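Local coordinates for aminotransferase, class III (Thermomicrobium roseum, PDB 6IO1), which catalyses (S)-enantioselective transamination as a thermostable, pyridoxal phosphate-dependent omega-transaminase of the class-III aminotransferase family, at the 4'-deoxy-4'-aminopyridoxal-5'-phosphate site. Sequence-based numbering; all coordinates share one arbitrary frame. Chains: chain A/B, Aminotransferase, class III.

The 4'-deoxy-4'-aminopyridoxal-5'-phosphate site. Residues chain A 321-323; chain B 120-122, 125, 154-156, 227, 260, 262-263, 289. With PMP (4'-deoxy-4'-aminopyridoxal-5'-phosphate), chain C.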
ATOM      1  N   GLY A 321      10.923  -2.343  -1.665  1.00 17.92           N
ATOM      2  CA  GLY A 321       9.960  -3.378  -1.364  1.00 18.82           C
ATOM      3  C   GLY A 321       8.959  -3.006  -0.293  1.00 19.37           C
ATOM      4  O   GLY A 321       9.294  -2.331   0.685  1.00 19.57           O
ATOM      5  N   PHE A 322       7.724  -3.459  -0.468  1.00 17.55           N
ATOM      6  CA  PHE A 322       6.680  -3.314   0.532  1.00 17.14           C
ATOM      7  C   PHE A 322       6.548  -4.617   1.309  1.00 17.67           C
ATOM      8  O   PHE A 322       6.758  -5.704   0.765  1.00 17.62           O
ATOM      9  CB  PHE A 322       5.349  -2.942  -0.118  1.00 16.66           C
ATOM     10  CG  PHE A 322       5.374  -1.619  -0.824  1.00 18.89           C
ATOM     11  CD1 PHE A 322       5.140  -0.445  -0.131  1.00 19.69           C
ATOM     12  CD2 PHE A 322       5.645  -1.550  -2.181  1.00 17.42           C
ATOM     13  CE1 PHE A 322       5.168   0.770  -0.777  1.00 19.23           C
ATOM     14  CE2 PHE A 322       5.675  -0.334  -2.833  1.00 18.51           C
ATOM     15  CZ  PHE A 322       5.436   0.827  -2.131  1.00 21.08           C
ATOM     16  N   THR A 323       6.197  -4.493   2.593  1.00 19.13           N
ATOM     17  CA  THR A 323       6.237  -5.642   3.494  1.00 20.00           C
ATOM     18  C   THR A 323       5.407  -6.805   2.963  1.00 15.54           C
ATOM     19  O   THR A 323       5.841  -7.962   3.013  1.00 15.18           O
ATOM     20  CB  THR A 323       5.747  -5.232   4.885  1.00 19.52           C
ATOM     21  OG1 THR A 323       6.691  -4.331   5.479  1.00 23.06           O
ATOM     22  CG2 THR A 323       5.580  -6.449   5.782  1.00 17.88           C
TER
ATOM     23  N   GLY B 120      -0.605  -1.147   4.502  1.00 16.38           N
ATOM     24  CA  GLY B 120       0.792  -1.344   4.848  1.00 16.96           C
ATOM     25  C   GLY B 120       1.354  -0.179   5.630  1.00 15.30           C
ATOM     26  O   GLY B 120       0.713   0.862   5.793  1.00 13.85           O
ATOM     27  N   GLY B 121       2.580  -0.382   6.119  1.00 16.00           N
ATOM     28  CA  GLY B 121       3.238   0.641   6.917  1.00 17.02           C
ATOM     29  C   GLY B 121       3.553   1.906   6.140  1.00 16.59           C
ATOM     30  O   GLY B 121       3.376   3.015   6.648  1.00 15.39           O
ATOM     31  N   ALA B 122       4.058   1.760   4.910  1.00 18.48           N
ATOM     32  CA  ALA B 122       4.367   2.937   4.101  1.00 17.53           C
ATOM     33  C   ALA B 122       3.109   3.736   3.797  1.00 15.71           C
ATOM     34  O   ALA B 122       3.121   4.973   3.849  1.00 15.25           O
ATOM     35  CB  ALA B 122       5.069   2.531   2.806  1.00 20.27           C
ATOM     36  N   ASN B 125       2.270   5.662   7.020  1.00 13.79           N
ATOM     37  CA  ASN B 125       3.125   6.817   7.277  1.00 13.78           C
ATOM     38  C   ASN B 125       2.862   7.943   6.283  1.00 15.54           C
ATOM     39  O   ASN B 125       2.873   9.122   6.659  1.00 14.78           O
ATOM     40  CB  ASN B 125       4.591   6.392   7.266  1.00 15.03           C
ATOM     41  CG  ASN B 125       4.985   5.656   8.531  1.00 16.70           C
ATOM     42  OD1 ASN B 125       4.417   5.890   9.598  1.00 18.09           O
ATOM     43  ND2 ASN B 125       5.946   4.749   8.417  1.00 17.67           N
ATOM     44  N   TYR B 154      13.399   4.105   9.715  1.00 24.06           N
ATOM     45  CA  TYR B 154      12.798   3.440   8.563  1.00 24.69           C
ATOM     46  C   TYR B 154      11.283   3.532   8.683  1.00 22.91           C
ATOM     47  O   TYR B 154      10.696   2.965   9.610  1.00 22.47           O
ATOM     48  CB  TYR B 154      13.244   1.983   8.452  1.00 24.87           C
ATOM     49  CG  TYR B 154      12.736   1.324   7.191  1.00 27.67           C
ATOM     50  CD1 TYR B 154      13.403   1.486   5.984  1.00 28.88           C
ATOM     51  CD2 TYR B 154      11.578   0.559   7.201  1.00 28.34           C
ATOM     52  CE1 TYR B 154      12.936   0.895   4.826  1.00 30.24           C
ATOM     53  CE2 TYR B 154      11.106  -0.034   6.049  1.00 28.83           C
ATOM     54  CZ  TYR B 154      11.788   0.135   4.865  1.00 30.12           C
ATOM     55  OH  TYR B 154      11.317  -0.458   3.716  1.00 30.47           O
ATOM     56  N   HIS B 155      10.655   4.246   7.751  1.00 24.11           N
ATOM     57  CA  HIS B 155       9.212   4.455   7.768  1.00 22.66           C
ATOM     58  C   HIS B 155       8.533   3.997   6.481  1.00 24.03           C
ATOM     59  O   HIS B 155       7.346   4.282   6.286  1.00 20.34           O
ATOM     60  CB  HIS B 155       8.902   5.933   8.022  1.00 22.05           C
ATOM     61  CG  HIS B 155       9.519   6.476   9.272  1.00 21.67           C
ATOM     62  ND1 HIS B 155       9.077   6.129  10.531  1.00 18.85           N
ATOM     63  CD2 HIS B 155      10.544   7.339   9.458  1.00 22.75           C
ATOM     64  CE1 HIS B 155       9.804   6.757  11.438  1.00 18.85           C
ATOM     65  NE2 HIS B 155      10.701   7.498  10.813  1.00 19.41           N
ATOM     66  N   GLY B 156       9.239   3.287   5.616  1.00 24.97           N
ATOM     67  CA  GLY B 156       8.721   2.874   4.327  1.00 25.81           C
ATOM     68  C   GLY B 156       9.548   3.442   3.187  1.00 27.02           C
ATOM     69  O   GLY B 156      10.341   4.367   3.352  1.00 27.82           O
ATOM     70  N   GLU B 227       9.965   5.970  15.352  1.00 14.18           N
ATOM     71  CA  GLU B 227       9.637   4.697  15.978  1.00 15.31           C
ATOM     72  C   GLU B 227      10.056   4.720  17.445  1.00 15.94           C
ATOM     73  O   GLU B 227      11.096   5.297  17.779  1.00 17.40           O
ATOM     74  CB  GLU B 227      10.347   3.545  15.271  1.00 17.57           C
ATOM     75  CG  GLU B 227      10.208   3.545  13.755  1.00 18.15           C
ATOM     76  CD  GLU B 227      11.401   2.909  13.062  1.00 19.86           C
ATOM     77  OE1 GLU B 227      11.466   1.663  13.005  1.00 21.48           O
ATOM     78  OE2 GLU B 227      12.275   3.656  12.572  1.00 21.01           O
ATOM     79  N   ASP B 260       5.520   5.921  15.069  1.00 14.42           N
ATOM     80  CA  ASP B 260       5.460   4.815  14.116  1.00 13.65           C
ATOM     81  C   ASP B 260       5.514   3.519  14.913  1.00 13.50           C
ATOM     82  O   ASP B 260       6.586   3.075  15.331  1.00 15.83           O
ATOM     83  CB  ASP B 260       6.603   4.923  13.110  1.00 15.62           C
ATOM     84  CG  ASP B 260       6.570   3.833  12.047  1.00 16.73           C
ATOM     85  OD1 ASP B 260       5.914   2.792  12.248  1.00 17.58           O
ATOM     86  OD2 ASP B 260       7.212   4.025  10.994  1.00 18.27           O
ATOM     87  N   VAL B 262       4.526   0.551  13.677  1.00 14.91           N
ATOM     88  CA  VAL B 262       4.339  -0.531  12.712  1.00 13.98           C
ATOM     89  C   VAL B 262       4.998  -1.815  13.206  1.00 14.26           C
ATOM     90  O   VAL B 262       4.425  -2.905  13.095  1.00 14.43           O
ATOM     91  CB  VAL B 262       4.870  -0.107  11.329  1.00 16.44           C
ATOM     92  CG1 VAL B 262       5.047  -1.314  10.424  1.00 17.93           C
ATOM     93  CG2 VAL B 262       3.923   0.900  10.689  1.00 13.99           C
ATOM     94  N   ILE B 263       6.198  -1.709  13.770  1.00 13.37           N
ATOM     95  CA  ILE B 263       6.892  -2.879  14.304  1.00 15.12           C
ATOM     96  C   ILE B 263       6.587  -3.080  15.782  1.00 14.16           C
ATOM     97  O   ILE B 263       6.215  -4.177  16.208  1.00 13.85           O
ATOM     98  CB  ILE B 263       8.413  -2.753  14.069  1.00 15.71           C
ATOM     99  CG1 ILE B 263       8.752  -2.891  12.586  1.00 18.31           C
ATOM    100  CG2 ILE B 263       9.163  -3.794  14.884  1.00 16.15           C
ATOM    101  CD1 ILE B 263      10.241  -2.884  12.311  1.00 18.83           C
ATOM    102  N   LYS B 289       1.538  -4.551  10.151  1.00 16.07           N
ATOM    103  CA  LYS B 289       2.194  -5.792  10.546  1.00 13.62           C
ATOM    104  C   LYS B 289       1.354  -6.605  11.526  1.00 13.44           C
ATOM    105  O   LYS B 289       0.403  -7.284  11.128  1.00 15.74           O
ATOM    106  CB  LYS B 289       3.570  -5.490  11.153  1.00 14.81           C
ATOM    107  CG  LYS B 289       4.586  -4.933  10.166  1.00 16.73           C
ATOM    108  CD  LYS B 289       5.978  -4.884  10.780  1.00 15.15           C
ATOM    109  CE  LYS B 289       7.008  -4.372   9.785  1.00 20.17           C
ATOM    110  NZ  LYS B 289       7.061  -5.199   8.550  1.00 22.13           N
TER
HETATM  111  N1  PMP C 701       7.242   1.567   9.177  1.00 22.95           N
HETATM  112  C2  PMP C 701       8.103   0.782   9.823  1.00 24.34           C
HETATM  113  C2A PMP C 701       8.449   1.103  11.244  1.00 22.32           C
HETATM  114  C3  PMP C 701       8.677  -0.324   9.184  1.00 27.63           C
HETATM  115  O3  PMP C 701       9.556  -1.109   9.871  1.00 29.66           O
HETATM  116  C4  PMP C 701       8.343  -0.610   7.857  1.00 26.30           C
HETATM  117  C4A PMP C 701       8.950  -1.796   7.149  1.00 30.35           C
HETATM  118  N4A PMP C 701       9.286  -2.888   8.068  1.00 29.03           N
HETATM  119  C5  PMP C 701       7.434   0.227   7.196  1.00 26.04           C
HETATM  120  C6  PMP C 701       6.917   1.298   7.903  1.00 22.90           C
HETATM  121  C5A PMP C 701       7.039  -0.026   5.773  1.00 26.23           C
HETATM  122  O4P PMP C 701       5.881  -0.916   5.710  1.00 29.08           O
HETATM  123  P   PMP C 701       5.316  -1.469   4.302  1.00 26.56           P
HETATM  124  O1P PMP C 701       4.112  -2.324   4.649  1.00 23.74           O
HETATM  125  O2P PMP C 701       4.955  -0.243   3.487  1.00 19.81           O
HETATM  126  O3P PMP C 701       6.451  -2.268   3.693  1.00 26.07           O
HETATM  127  O   HOH W   1      12.127  -0.172  10.914  1.00 25.61           O
HETATM  128  O   HOH W   2       5.124  -2.716   7.265  1.00 25.71           O
HETATM  129  O   HOH W   3       9.244  -1.722   3.338  1.00 27.17           O
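4'-deoxy-4'-aminopyridoxal-5'-phosphate (PMP), the amino form of the cofactor, lies almost wholly buried in an active site built from both chains of the dimer. Backbone N-H groups, a threonine hydroxyl and water bind the phosphate. At the start of helix 121-138, B:Gly121 N donates to PMP O1P and B:Ala122 N to PMP O2P (2.6 Å), so the helix N-terminus would favour the phosphate charge. From the other chain, A:Thr323 grips PMP O3P twice, through its backbone N and through OG1, 2.7 Å from that oxygen. Water bridges O3P to A:Gly321 O and B:Tyr154 OH.

Polar contacts at the pyridine end centre on B:Asp260, whose CG is anti to the backbone N (chi1 -178°). Its OD2 stands 3.1 Å from PMP N1, an expected hydrogen bond that would favour a protonated ring and its role as electron sink. B:Asp260 OD2 also takes B:His155 ND1 on its anti lone pair at 2.8 Å, while B:Asn125 ND2 reaches it from above the carboxylate plane; OD1 accepts from B:Val262 N. An alanine in place of B:Asp260 removes the carboxylate and would probably weaken protonation of N1 and loosen the B:His155 and B:Asn125 side chains.

Apolar contacts hold the ring on two sides. B:Tyr154, with CG anti to the backbone N, presents its CD2-CE2 edge to one face, the planes 83° apart. Against the opposite face B:Val262 lays CG1, 3.8 Å from the PMP ring centroid.

The catalytic lysine, B:Lys289, forms no Schiff base here; its chain is extended until it bends at chi4 (-58°), placing NZ 3.2 Å from the cofactor amine PMP N4A.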